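Local coordinates for protein lipase aflb (Neosartorya fumigata, PDB 6IDY) that probably hydrolyses ester bonds of lipid substrates as a fungal lipase, at residues F179-L184 with G363-P368; D204-S209 with T239-K244; A215-S220 with W246-K251; L369-A374 with P400-L405. One frame throughout, in Å; residues are numbered along the deposited sequence.

Contact 1 of 4, residues F179-L184 with G363-P368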
loop_
_atom_site.group_PDB
_atom_site.type_symbol
_atom_site.label_atom_id
_atom_site.label_comp_id
_atom_site.label_asym_id
_atom_site.label_seq_id
_atom_site.Cartn_x
_atom_site.Cartn_y
_atom_site.Cartn_z
ATOM N N PHE A 179 -8.046 -8.943 -0.753
ATOM C CA PHE A 179 -7.795 -9.766 0.426
ATOM C C PHE A 179 -7.782 -9.005 1.763
ATOM O O PHE A 179 -7.383 -9.581 2.783
ATOM C CB PHE A 179 -6.485 -10.545 0.238
ATOM C CG PHE A 179 -6.493 -11.540 -0.898
ATOM C CD1 PHE A 179 -7.223 -12.721 -0.807
ATOM C CD2 PHE A 179 -5.730 -11.321 -2.040
ATOM C CE1 PHE A 179 -7.215 -13.651 -1.847
ATOM C CE2 PHE A 179 -5.706 -12.261 -3.073
ATOM C CZ PHE A 179 -6.443 -13.423 -2.965
ATOM N N ASN A 180 -8.218 -7.733 1.784
ATOM C CA ASN A 180 -8.233 -6.995 3.044
ATOM C C ASN A 180 -9.206 -5.810 3.034
ATOM O O ASN A 180 -10.412 -6.036 3.046
ATOM C CB ASN A 180 -6.813 -6.584 3.502
ATOM C CG ASN A 180 -5.931 -6.088 2.396
ATOM O OD1 ASN A 180 -6.012 -4.930 1.998
ATOM N ND2 ASN A 180 -5.065 -6.947 1.889
ATOM N N PHE A 181 -8.697 -4.564 3.028
ATOM C CA PHE A 181 -9.494 -3.339 3.152
ATOM C C PHE A 181 -10.491 -3.076 2.010
ATOM O O PHE A 181 -11.304 -2.160 2.134
ATOM C CB PHE A 181 -8.603 -2.117 3.410
ATOM C CG PHE A 181 -8.132 -2.046 4.849
ATOM C CD1 PHE A 181 -9.025 -1.765 5.878
ATOM C CD2 PHE A 181 -6.795 -2.260 5.173
ATOM C CE1 PHE A 181 -8.590 -1.699 7.205
ATOM C CE2 PHE A 181 -6.358 -2.186 6.501
ATOM C CZ PHE A 181 -7.256 -1.900 7.507
ATOM N N GLY A 182 -10.515 -3.926 0.982
ATOM C CA GLY A 182 -11.549 -3.850 -0.046
ATOM C C GLY A 182 -12.888 -4.194 0.597
ATOM O O GLY A 182 -13.947 -3.842 0.071
ATOM N N LYS A 183 -12.827 -4.852 1.792
ATOM C CA LYS A 183 -13.957 -5.270 2.634
ATOM C C LYS A 183 -14.234 -4.294 3.806
ATOM O O LYS A 183 -14.985 -4.647 4.720
ATOM C CB LYS A 183 -13.715 -6.684 3.194
ATOM C CG LYS A 183 -13.697 -7.801 2.157
ATOM C CD LYS A 183 -13.378 -9.129 2.825
ATOM C CE LYS A 183 -13.315 -10.286 1.865
ATOM N NZ LYS A 183 -11.988 -10.381 1.204
ATOM N N LEU A 184 -13.650 -3.072 3.780
ATOM C CA LEU A 184 -13.835 -2.055 4.834
ATOM C C LEU A 184 -15.315 -1.667 5.056
ATOM O O LEU A 184 -15.712 -1.393 6.192
ATOM C CB LEU A 184 -12.962 -0.812 4.553
ATOM C CG LEU A 184 -13.018 0.372 5.547
ATOM C CD1 LEU A 184 -12.491 -0.017 6.933
ATOM C CD2 LEU A 184 -12.274 1.575 4.990
ATOM N N GLY A 363 1.341 -7.570 6.110
ATOM C CA GLY A 363 0.579 -8.115 7.234
ATOM C C GLY A 363 -0.248 -7.132 8.033
ATOM O O GLY A 363 -1.268 -7.517 8.603
ATOM N N VAL A 364 0.163 -5.851 8.076
ATOM C CA VAL A 364 -0.597 -4.818 8.799
ATOM C C VAL A 364 -2.007 -4.647 8.153
ATOM O O VAL A 364 -2.964 -4.323 8.860
ATOM C CB VAL A 364 0.192 -3.482 8.992
ATOM C CG1 VAL A 364 -0.564 -2.513 9.910
ATOM C CG2 VAL A 364 1.582 -3.743 9.562
ATOM N N LEU A 365 -2.147 -4.977 6.841
ATOM C CA LEU A 365 -3.435 -4.932 6.122
ATOM C C LEU A 365 -4.484 -5.894 6.717
ATOM O O LEU A 365 -5.688 -5.666 6.561
ATOM C CB LEU A 365 -3.248 -5.216 4.625
ATOM C CG LEU A 365 -2.467 -4.178 3.812
ATOM C CD1 LEU A 365 -2.000 -4.774 2.486
ATOM C CD2 LEU A 365 -3.290 -2.904 3.597
ATOM N N TYR A 366 -4.031 -6.971 7.382
ATOM C CA TYR A 366 -4.943 -7.925 8.009
ATOM C C TYR A 366 -4.825 -7.905 9.542
ATOM O O TYR A 366 -5.305 -8.823 10.203
ATOM C CB TYR A 366 -4.818 -9.351 7.413
ATOM C CG TYR A 366 -3.434 -9.975 7.438
ATOM C CD1 TYR A 366 -2.847 -10.375 8.638
ATOM C CD2 TYR A 366 -2.756 -10.258 6.257
ATOM C CE1 TYR A 366 -1.591 -10.979 8.663
ATOM C CE2 TYR A 366 -1.503 -10.871 6.269
ATOM C CZ TYR A 366 -0.929 -11.238 7.474
ATOM O OH TYR A 366 0.316 -11.820 7.491
ATOM N N ASN A 367 -4.197 -6.860 10.106
ATOM C CA ASN A 367 -4.034 -6.744 11.557
ATOM C C ASN A 367 -5.342 -6.264 12.242
ATOM O O ASN A 367 -5.935 -5.286 11.783
ATOM C CB ASN A 367 -2.846 -5.846 11.916
ATOM C CG ASN A 367 -2.629 -5.752 13.397
ATOM O OD1 ASN A 367 -3.227 -4.920 14.077
ATOM N ND2 ASN A 367 -1.803 -6.629 13.939
ATOM N N PRO A 368 -5.798 -6.929 13.336
ATOM C CA PRO A 368 -7.066 -6.516 13.974
ATOM C C PRO A 368 -7.064 -5.115 14.569
ATOM O O PRO A 368 -8.095 -4.445 14.513
ATOM C CB PRO A 368 -7.313 -7.595 15.028
ATOM C CG PRO A 368 -6.004 -8.224 15.251
ATOM C CD PRO A 368 -5.232 -8.127 13.993
#

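Contact 2 of 4, residues D204-S209 with T239-K244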
loop_
_atom_site.group_PDB
_atom_site.type_symbol
_atom_site.label_atom_id
_atom_site.label_comp_id
_atom_site.label_asym_id
_atom_site.label_seq_id
_atom_site.Cartn_x
_atom_site.Cartn_y
_atom_site.Cartn_z
ATOM N N ASP A 204 8.026 7.209 -11.108
ATOM C CA ASP A 204 8.252 8.382 -10.278
ATOM C C ASP A 204 7.064 8.625 -9.315
ATOM O O ASP A 204 5.923 8.768 -9.762
ATOM C CB ASP A 204 8.464 9.585 -11.217
ATOM C CG ASP A 204 8.845 10.906 -10.583
ATOM O OD1 ASP A 204 8.835 10.996 -9.335
ATOM O OD2 ASP A 204 9.150 11.847 -11.334
ATOM N N VAL A 205 7.341 8.629 -7.993
ATOM C CA VAL A 205 6.350 8.861 -6.923
ATOM C C VAL A 205 5.613 10.201 -7.146
ATOM O O VAL A 205 4.415 10.283 -6.877
ATOM C CB VAL A 205 6.966 8.752 -5.493
ATOM C CG1 VAL A 205 5.917 9.002 -4.406
ATOM C CG2 VAL A 205 7.621 7.390 -5.273
ATOM N N GLN A 206 6.314 11.216 -7.697
ATOM C CA GLN A 206 5.749 12.536 -8.025
ATOM C C GLN A 206 4.617 12.416 -9.057
ATOM O O GLN A 206 3.639 13.153 -8.970
ATOM C CB GLN A 206 6.839 13.505 -8.521
ATOM C CG GLN A 206 7.978 13.701 -7.518
ATOM C CD GLN A 206 9.145 14.464 -8.086
ATOM O OE1 GLN A 206 9.409 15.606 -7.701
ATOM N NE2 GLN A 206 9.883 13.849 -9.002
ATOM N N ILE A 207 4.754 11.482 -10.022
ATOM C CA ILE A 207 3.744 11.197 -11.045
ATOM C C ILE A 207 2.629 10.375 -10.399
ATOM O O ILE A 207 1.456 10.669 -10.617
ATOM C CB ILE A 207 4.341 10.458 -12.292
ATOM C CG1 ILE A 207 5.505 11.247 -12.974
ATOM C CG2 ILE A 207 3.243 10.065 -13.314
ATOM C CD1 ILE A 207 5.212 12.680 -13.468
ATOM N N ASN A 208 2.997 9.343 -9.606
ATOM C CA ASN A 208 2.033 8.478 -8.909
ATOM C C ASN A 208 1.061 9.288 -8.064
ATOM O O ASN A 208 -0.131 8.992 -8.056
ATOM C CB ASN A 208 2.755 7.426 -8.043
ATOM C CG ASN A 208 3.648 6.496 -8.828
ATOM O OD1 ASN A 208 3.518 6.353 -10.045
ATOM N ND2 ASN A 208 4.580 5.843 -8.144
ATOM N N SER A 209 1.581 10.329 -7.380
ATOM C CA SER A 209 0.835 11.241 -6.514
ATOM C C SER A 209 -0.288 11.993 -7.234
ATOM O O SER A 209 -1.298 12.302 -6.606
ATOM C CB SER A 209 1.786 12.236 -5.863
ATOM O OG SER A 209 2.778 11.534 -5.134
ATOM N N THR A 239 -0.076 9.922 -1.171
ATOM C CA THR A 239 -1.136 10.721 -0.566
ATOM C C THR A 239 -0.582 11.989 0.061
ATOM O O THR A 239 -1.133 13.059 -0.176
ATOM C CB THR A 239 -1.976 9.881 0.404
ATOM O OG1 THR A 239 -2.374 8.680 -0.252
ATOM C CG2 THR A 239 -3.216 10.642 0.927
ATOM N N GLN A 240 0.496 11.868 0.858
ATOM C CA GLN A 240 1.147 13.006 1.512
ATOM C C GLN A 240 1.634 14.033 0.487
ATOM O O GLN A 240 1.450 15.232 0.706
ATOM C CB GLN A 240 2.300 12.531 2.421
ATOM C CG GLN A 240 2.864 13.624 3.336
ATOM C CD GLN A 240 1.981 14.031 4.499
ATOM O OE1 GLN A 240 0.802 13.644 4.620
ATOM N NE2 GLN A 240 2.546 14.846 5.388
ATOM N N TRP A 241 2.238 13.564 -0.629
ATOM C CA TRP A 241 2.697 14.441 -1.714
ATOM C C TRP A 241 1.486 15.130 -2.371
ATOM O O TRP A 241 1.526 16.336 -2.584
ATOM C CB TRP A 241 3.543 13.660 -2.751
ATOM C CG TRP A 241 4.183 14.521 -3.808
ATOM C CD1 TRP A 241 3.601 14.985 -4.953
ATOM C CD2 TRP A 241 5.542 14.988 -3.831
ATOM N NE1 TRP A 241 4.507 15.720 -5.683
ATOM C CE2 TRP A 241 5.713 15.724 -5.028
ATOM C CE3 TRP A 241 6.631 14.875 -2.943
ATOM C CZ2 TRP A 241 6.925 16.348 -5.357
ATOM C CZ3 TRP A 241 7.844 15.461 -3.289
ATOM C CH2 TRP A 241 7.986 16.177 -4.487
ATOM N N ALA A 242 0.399 14.376 -2.640
ATOM C CA ALA A 242 -0.840 14.922 -3.224
ATOM C C ALA A 242 -1.444 15.999 -2.307
ATOM O O ALA A 242 -1.798 17.075 -2.781
ATOM C CB ALA A 242 -1.853 13.803 -3.465
ATOM N N LEU A 243 -1.495 15.727 -0.991
ATOM C CA LEU A 243 -2.026 16.673 -0.007
ATOM C C LEU A 243 -1.175 17.950 0.071
ATOM O O LEU A 243 -1.721 19.052 0.108
ATOM C CB LEU A 243 -2.167 16.011 1.375
ATOM C CG LEU A 243 -3.234 14.918 1.506
ATOM C CD1 LEU A 243 -3.046 14.139 2.803
ATOM C CD2 LEU A 243 -4.665 15.505 1.411
ATOM N N LYS A 244 0.149 17.798 0.053
ATOM C CA LYS A 244 1.077 18.927 0.111
ATOM C C LYS A 244 0.971 19.839 -1.126
ATOM O O LYS A 244 0.736 21.040 -0.988
ATOM C CB LYS A 244 2.525 18.420 0.286
ATOM C CG LYS A 244 3.585 19.527 0.194
ATOM C CD LYS A 244 4.941 19.078 0.731
ATOM C CE LYS A 244 5.880 20.248 0.849
ATOM N NZ LYS A 244 7.290 19.794 0.937
#

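Contact 3 of 4, residues A215-S220 with W246-K251. With SO4 (sulfate ion), chain E.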
loop_
_atom_site.group_PDB
_atom_site.type_symbol
_atom_site.label_atom_id
_atom_site.label_comp_id
_atom_site.label_asym_id
_atom_site.label_seq_id
_atom_site.Cartn_x
_atom_site.Cartn_y
_atom_site.Cartn_z
ATOM N N ALA A 215 -7.857 11.586 -7.959
ATOM C CA ALA A 215 -8.853 10.670 -7.379
ATOM C C ALA A 215 -9.588 11.332 -6.223
ATOM O O ALA A 215 -10.810 11.238 -6.150
ATOM C CB ALA A 215 -8.201 9.371 -6.924
ATOM N N ILE A 216 -8.855 12.058 -5.357
ATOM C CA ILE A 216 -9.463 12.780 -4.239
ATOM C C ILE A 216 -10.506 13.783 -4.734
ATOM O O ILE A 216 -11.673 13.685 -4.354
ATOM C CB ILE A 216 -8.407 13.426 -3.303
ATOM C CG1 ILE A 216 -7.616 12.344 -2.513
ATOM C CG2 ILE A 216 -9.094 14.395 -2.340
ATOM C CD1 ILE A 216 -6.298 12.876 -1.826
ATOM N N ASN A 217 -10.090 14.718 -5.605
ATOM C CA ASN A 217 -10.966 15.758 -6.141
ATOM C C ASN A 217 -12.082 15.212 -7.020
ATOM O O ASN A 217 -13.192 15.744 -6.983
ATOM C CB ASN A 217 -10.157 16.838 -6.850
ATOM C CG ASN A 217 -9.407 17.726 -5.886
ATOM O OD1 ASN A 217 -9.761 17.854 -4.704
ATOM N ND2 ASN A 217 -8.369 18.381 -6.371
ATOM N N TYR A 218 -11.821 14.109 -7.741
ATOM C CA TYR A 218 -12.830 13.485 -8.590
ATOM C C TYR A 218 -13.896 12.756 -7.771
ATOM O O TYR A 218 -15.088 12.918 -8.047
ATOM C CB TYR A 218 -12.189 12.560 -9.651
ATOM C CG TYR A 218 -13.207 11.803 -10.478
ATOM C CD1 TYR A 218 -13.780 12.376 -11.609
ATOM C CD2 TYR A 218 -13.629 10.532 -10.104
ATOM C CE1 TYR A 218 -14.750 11.698 -12.350
ATOM C CE2 TYR A 218 -14.594 9.846 -10.835
ATOM C CZ TYR A 218 -15.148 10.429 -11.959
ATOM O OH TYR A 218 -16.087 9.733 -12.671
ATOM N N ILE A 219 -13.474 11.928 -6.803
ATOM C CA ILE A 219 -14.412 11.165 -5.979
ATOM C C ILE A 219 -15.229 12.119 -5.106
ATOM O O ILE A 219 -16.439 11.930 -4.981
ATOM C CB ILE A 219 -13.721 10.004 -5.210
ATOM C CG1 ILE A 219 -13.142 8.938 -6.194
ATOM C CG2 ILE A 219 -14.629 9.364 -4.148
ATOM C CD1 ILE A 219 -14.158 8.095 -7.057
ATOM N N SER A 220 -14.599 13.193 -4.597
ATOM C CA SER A 220 -15.319 14.194 -3.808
ATOM C C SER A 220 -16.391 14.902 -4.654
ATOM O O SER A 220 -17.504 15.109 -4.166
ATOM C CB SER A 220 -14.355 15.210 -3.205
ATOM O OG SER A 220 -15.044 16.149 -2.395
ATOM N N TRP A 246 -1.207 19.661 -3.798
ATOM C CA TRP A 246 -2.535 19.991 -4.342
ATOM C C TRP A 246 -3.353 20.379 -3.111
ATOM O O TRP A 246 -4.131 19.549 -2.629
ATOM C CB TRP A 246 -3.176 18.816 -5.118
ATOM C CG TRP A 246 -2.711 18.659 -6.537
ATOM C CD1 TRP A 246 -3.408 18.977 -7.668
ATOM C CD2 TRP A 246 -1.481 18.063 -6.977
ATOM N NE1 TRP A 246 -2.675 18.643 -8.786
ATOM C CE2 TRP A 246 -1.488 18.077 -8.390
ATOM C CE3 TRP A 246 -0.360 17.533 -6.312
ATOM C CZ2 TRP A 246 -0.422 17.582 -9.149
ATOM C CZ3 TRP A 246 0.703 17.056 -7.066
ATOM C CH2 TRP A 246 0.665 17.077 -8.467
ATOM N N PRO A 247 -3.131 21.591 -2.521
ATOM C CA PRO A 247 -3.845 21.953 -1.277
ATOM C C PRO A 247 -5.368 21.848 -1.315
ATOM O O PRO A 247 -5.974 21.688 -0.256
ATOM C CB PRO A 247 -3.389 23.392 -1.003
ATOM C CG PRO A 247 -2.104 23.524 -1.708
ATOM C CD PRO A 247 -2.220 22.679 -2.936
ATOM N N SER A 248 -5.992 21.917 -2.514
ATOM C CA SER A 248 -7.450 21.794 -2.634
ATOM C C SER A 248 -7.939 20.434 -2.105
ATOM O O SER A 248 -9.042 20.349 -1.570
ATOM C CB SER A 248 -7.890 21.988 -4.080
ATOM O OG SER A 248 -7.325 20.989 -4.913
ATOM N N THR A 249 -7.095 19.388 -2.209
ATOM C CA THR A 249 -7.411 18.037 -1.727
ATOM C C THR A 249 -7.559 17.987 -0.208
ATOM O O THR A 249 -8.377 17.212 0.291
ATOM C CB THR A 249 -6.381 17.008 -2.208
ATOM O OG1 THR A 249 -5.121 17.271 -1.590
ATOM C CG2 THR A 249 -6.261 16.948 -3.735
ATOM N N ARG A 250 -6.779 18.813 0.523
ATOM C CA ARG A 250 -6.795 18.866 1.993
ATOM C C ARG A 250 -8.183 19.191 2.564
ATOM O O ARG A 250 -8.538 18.667 3.621
ATOM C CB ARG A 250 -5.779 19.887 2.541
ATOM C CG ARG A 250 -4.353 19.770 2.011
ATOM C CD ARG A 250 -3.515 20.896 2.590
ATOM N NE ARG A 250 -2.251 21.096 1.879
ATOM C CZ ARG A 250 -1.389 22.070 2.147
ATOM N NH1 ARG A 250 -1.633 22.933 3.126
ATOM N NH2 ARG A 250 -0.261 22.175 1.453
ATOM N N LYS A 251 -8.948 20.069 1.877
ATOM C CA LYS A 251 -10.284 20.505 2.313
ATOM C C LYS A 251 -11.344 19.416 2.200
ATOM O O LYS A 251 -12.376 19.510 2.862
ATOM C CB LYS A 251 -10.752 21.742 1.518
ATOM C CG LYS A 251 -9.891 22.985 1.727
ATOM C CD LYS A 251 -10.385 24.168 0.906
ATOM C CE LYS A 251 -9.589 25.414 1.208
ATOM N NZ LYS A 251 -10.128 26.607 0.500
HETATM S S SO4 E . 1.116 24.759 4.449
HETATM O O1 SO4 E . -0.330 24.987 4.435
HETATM O O2 SO4 E . 1.801 26.025 4.164
HETATM O O3 SO4 E . 1.513 24.271 5.755
HETATM O O4 SO4 E . 1.464 23.778 3.430
#

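Contact 4 of 4, residues L369-A374 with P400-L405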
loop_
_atom_site.group_PDB
_atom_site.type_symbol
_atom_site.label_atom_id
_atom_site.label_comp_id
_atom_site.label_asym_id
_atom_site.label_seq_id
_atom_site.Cartn_x
_atom_site.Cartn_y
_atom_site.Cartn_z
ATOM N N LEU A 369 -5.917 -4.667 15.116
ATOM C CA LEU A 369 -5.772 -3.318 15.666
ATOM C C LEU A 369 -5.824 -2.286 14.530
ATOM O O LEU A 369 -6.502 -1.269 14.679
ATOM C CB LEU A 369 -4.487 -3.177 16.510
ATOM C CG LEU A 369 -4.176 -1.785 17.093
ATOM C CD1 LEU A 369 -5.167 -1.388 18.202
ATOM C CD2 LEU A 369 -2.736 -1.696 17.571
ATOM N N ALA A 370 -5.169 -2.583 13.378
ATOM C CA ALA A 370 -5.190 -1.706 12.199
ATOM C C ALA A 370 -6.640 -1.437 11.759
ATOM O O ALA A 370 -7.007 -0.283 11.538
ATOM C CB ALA A 370 -4.400 -2.329 11.059
ATOM N N TRP A 371 -7.463 -2.499 11.699
ATOM C CA TRP A 371 -8.888 -2.449 11.345
ATOM C C TRP A 371 -9.718 -1.687 12.364
ATOM O O TRP A 371 -10.512 -0.834 11.971
ATOM C CB TRP A 371 -9.439 -3.864 11.163
ATOM C CG TRP A 371 -9.160 -4.402 9.799
ATOM C CD1 TRP A 371 -7.947 -4.781 9.295
ATOM C CD2 TRP A 371 -10.104 -4.545 8.733
ATOM N NE1 TRP A 371 -8.083 -5.170 7.984
ATOM C CE2 TRP A 371 -9.402 -5.051 7.616
ATOM C CE3 TRP A 371 -11.490 -4.309 8.614
ATOM C CZ2 TRP A 371 -10.031 -5.306 6.390
ATOM C CZ3 TRP A 371 -12.115 -4.581 7.404
ATOM C CH2 TRP A 371 -11.387 -5.059 6.306
ATOM N N ALA A 372 -9.517 -1.971 13.670
ATOM C CA ALA A 372 -10.230 -1.302 14.757
ATOM C C ALA A 372 -9.913 0.200 14.764
ATOM O O ALA A 372 -10.808 1.010 14.994
ATOM C CB ALA A 372 -9.873 -1.936 16.091
ATOM N N LEU A 373 -8.658 0.571 14.439
ATOM C CA LEU A 373 -8.251 1.973 14.356
ATOM C C LEU A 373 -8.848 2.649 13.132
ATOM O O LEU A 373 -9.247 3.809 13.224
ATOM C CB LEU A 373 -6.724 2.114 14.366
ATOM C CG LEU A 373 -6.047 1.903 15.720
ATOM C CD1 LEU A 373 -4.602 1.565 15.532
ATOM C CD2 LEU A 373 -6.245 3.108 16.658
ATOM N N ALA A 374 -8.929 1.923 11.994
ATOM C CA ALA A 374 -9.521 2.443 10.759
ATOM C C ALA A 374 -11.008 2.767 10.987
ATOM O O ALA A 374 -11.457 3.841 10.610
ATOM C CB ALA A 374 -9.361 1.432 9.630
ATOM N N PRO A 400 -8.982 -9.263 11.992
ATOM C CA PRO A 400 -10.270 -8.621 12.303
ATOM C C PRO A 400 -11.402 -9.637 12.056
ATOM O O PRO A 400 -11.197 -10.570 11.268
ATOM C CB PRO A 400 -10.341 -7.469 11.295
ATOM C CG PRO A 400 -9.497 -7.910 10.153
ATOM C CD PRO A 400 -8.379 -8.692 10.768
ATOM N N PRO A 401 -12.590 -9.515 12.694
ATOM C CA PRO A 401 -13.666 -10.500 12.424
ATOM C C PRO A 401 -14.082 -10.574 10.950
ATOM O O PRO A 401 -14.585 -11.598 10.501
ATOM C CB PRO A 401 -14.833 -10.016 13.297
ATOM C CG PRO A 401 -14.238 -9.078 14.286
ATOM C CD PRO A 401 -13.016 -8.488 13.667
ATOM N N GLN A 402 -13.841 -9.494 10.194
ATOM C CA GLN A 402 -14.193 -9.363 8.774
ATOM C C GLN A 402 -13.308 -10.182 7.826
ATOM O O GLN A 402 -13.702 -10.421 6.682
ATOM C CB GLN A 402 -14.210 -7.876 8.355
ATOM C CG GLN A 402 -15.265 -7.031 9.085
ATOM C CD GLN A 402 -14.817 -6.559 10.451
ATOM O OE1 GLN A 402 -13.626 -6.377 10.723
ATOM N NE2 GLN A 402 -15.766 -6.353 11.351
ATOM N N LEU A 403 -12.117 -10.597 8.282
ATOM C CA LEU A 403 -11.201 -11.366 7.436
ATOM C C LEU A 403 -10.982 -12.791 7.944
ATOM O O LEU A 403 -11.168 -13.071 9.131
ATOM C CB LEU A 403 -9.847 -10.635 7.260
ATOM C CG LEU A 403 -9.854 -9.209 6.655
ATOM C CD1 LEU A 403 -8.450 -8.658 6.584
ATOM C CD2 LEU A 403 -10.474 -9.181 5.263
ATOM N N GLY A 404 -10.584 -13.672 7.034
ATOM C CA GLY A 404 -10.296 -15.068 7.339
ATOM C C GLY A 404 -8.933 -15.503 6.847
ATOM O O GLY A 404 -8.128 -14.673 6.412
ATOM N N LEU A 405 -8.678 -16.818 6.904
ATOM C CA LEU A 405 -7.437 -17.455 6.465
ATOM C C LEU A 405 -7.005 -17.056 5.039
ATOM O O LEU A 405 -5.861 -16.640 4.866
ATOM C CB LEU A 405 -7.546 -18.988 6.611
ATOM C CG LEU A 405 -6.367 -19.841 6.115
ATOM C CD1 LEU A 405 -5.082 -19.551 6.892
ATOM C CD2 LEU A 405 -6.708 -21.324 6.166
#

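Contact 1 of 4, residues F179-L184 with G363-P368
N180 and F181 close on L365, each touching both the leucine side chain and its carbonyl oxygen. Start with N180 at CB, which sits 3.4 Å from L365 O. One atom further, N180 CG lies 3.6 Å from L365 CB, because chi1 (42°) turns the amide in between the backbone N and carbonyl carbon and stands it against the leucine. At the tip both amide atoms of N180 rest on L365 CB, but they lean to different methyls: OD1 of N180 comes within 3.8 Å of L365 CD2, while ND2 of N180 lies 3.8 Å from L365 CD1. The polar ends are engaged on other terms. OD1 of N180 takes a weak bond from F181 N at 2.9 Å, and ND2 donates to the hydroxyl of T411 on helix 405-412, fixing which way round the amide lies. F181 arrives with its rim: L365 CD2 is in the plane of the ring, 3.9 Å from F181 CD2. F181 CE2 approaches L365 O obliquely at 3.5 Å, an oxygen that also accepts from W371. No hydrogen bond links the two segments, so the join is van der Waals packing. I259 of strand 253-259 touches both F181 and L365, which puts the contact against the central sheet. Both segments are loops with short 3-10 turns, and the later one lies after strand 341-345 and helix 346-349, in the region where alpha/beta hydrolases usually carry the catalytic histidine.

Contact 2 of 4, residues D204-S209 with T239-K244
Chi1 of -173° swings the W241 indole out from its helix, CG anti to the backbone N, while Q206 reaches out with CG beside its own backbone N and an extended chain, so the glutamine lies on the indole. Q206 CG sits over the six-membered ring, 4.0 Å from the W241 centroid, an off-centre CH-pi contact. The amide that follows stands almost upright on the indole, the planes 82° apart, with Q206 OE1 3.5 Å from W241 CZ2. That amide is held at both ends: OE1 accepts from A436 N, and NE2 of Q206 donates in its own plane to D204 OD1 at 3.1 Å. D204 is the N-cap of helix 205-223, and its OD1 also takes Q206 N at 3.0 Å. Beside the five-membered end of the indole, S209 OG approaches W241 CB to 3.3 Å. The same hydroxyl donates to V205 O at 2.7 Å, reaching it from the opposite face to S209 N. A242 CB packs on S209 O, where the two backbones come nearest, CA to CA, and W241 NE1 is satisfied by Y438 OH. The short helical segments pass 8.7 Å apart at a crossing angle of -68°. This is helix-helix packing on one side of the alpha/beta-hydrolase sheet: helix 235-245 follows strand 227-232 through what is, in this family, the nucleophile elbow, and helix 205-223 precedes that strand.

Contact 3 of 4, residues A215-S220 with W246-K251
The amide of N217 meets S248 and T249. At its nitrogen edge, ND2 of N217 donates to S248 OG, 3.2 Å long and fairly straight (154°) although the hydroxyl is tilted 19° from the amide plane. T249 CG2 lies equally near both ends of the amide, 3.7 Å from N217 OD1 and from N217 ND2. S248 OG has a second partner in D133, and OD1 of N217 meets K129, so this buried amide is tied at both ends. The other flat group, the R250 guanidinium, takes no part in the contact with 215-220 and binds a sulfate instead. P247 CB covers one of its faces near the rim, and the sulfate sits at its edge, with O1 2.8 Å from R250 NH1. The ion, probably from the crystallisation liquor, is shared with R337. NE and NH2 of R250 turn to the carbonyls of L243 and K244, at the end of helix 235-245. T249 is set by chi1 (67°), which sends its hydroxyl back along its own turn to W246 O, 2.7 Å from T249 OG1, and leaves CG2 for the asparagine. I216 completes the contact, its CG2 3.8 Å from T249 CB where the two side chains cross at about a right angle. The turn links helix 235-245 to strand 253-259, with T249 touching both L243 of that helix and I216 of helix 205-223, and I216 rests in turn on I164 of strand 161-166.

Contact 4 of 4, residues L369-A374 with P400-L405
W371 turns one face of its indole to the 400-405 loop: P400 covers that face, while Q402 and L403 come in obliquely on the same side of the ring plane. P400 lies over the five-membered ring: its CG is 3.5 Å from the W371 centroid and only 8° off the ring normal, a CH-pi contact made square to the face. Chi1 of -83° sets the indole beside the backbone N of W371 and so turns it against the proline. W371 CB also touches, 3.7 Å from P400 CB. By the CE3 and CZ3 side of the six-membered ring, the bent Q402 chain lays its amide nearly parallel to the indole, the planes 15° apart, with OE1 of Q402 3.6 Å from W371 CE3. L403 crosses at about a right angle, its CD1 reaching W371 CZ2 at 3.7 Å. What presents the three together is a type I beta turn, P400 to L403, closed by L403 N donating to P400 O; G404 then occupies the N-cap position of helix 405-412. In the alpha/beta-hydrolase architecture this turn packs against helix 368-379 through W371; the helix's C-terminal end runs into the calcium site formed by D255, A377, H380 and G382. The opposite face of the indole carries the F181 ring. Its one polar atom, W371 NE1, is bonded to the backbone oxygen of L365, which fixes the rotation of the indole about CB-CG.

How the contacts relate
The four contacts fall into two pairs on the alpha/beta-hydrolase body. Contacts 1 and 4 touch, their centres about 6 Å apart, and meet at the W371 indole; contact 4 opens after contact 1 closes along the chain. Contacts 2 and 3, with centres about 12 Å apart, share helix 205-223 and alternate in sequence; R250 joins them by bonding to the end of helix 235-245. Contacts 2 and 3 both fall within the span from 179-184 to 363-368. The centres of contacts 1 and 2 are about 23 Å apart, on opposite sides of the chain's centre. One pair thus packs loops round helix 368-379, the other helix 205-223 against helix 235-245 and the turn that follows it.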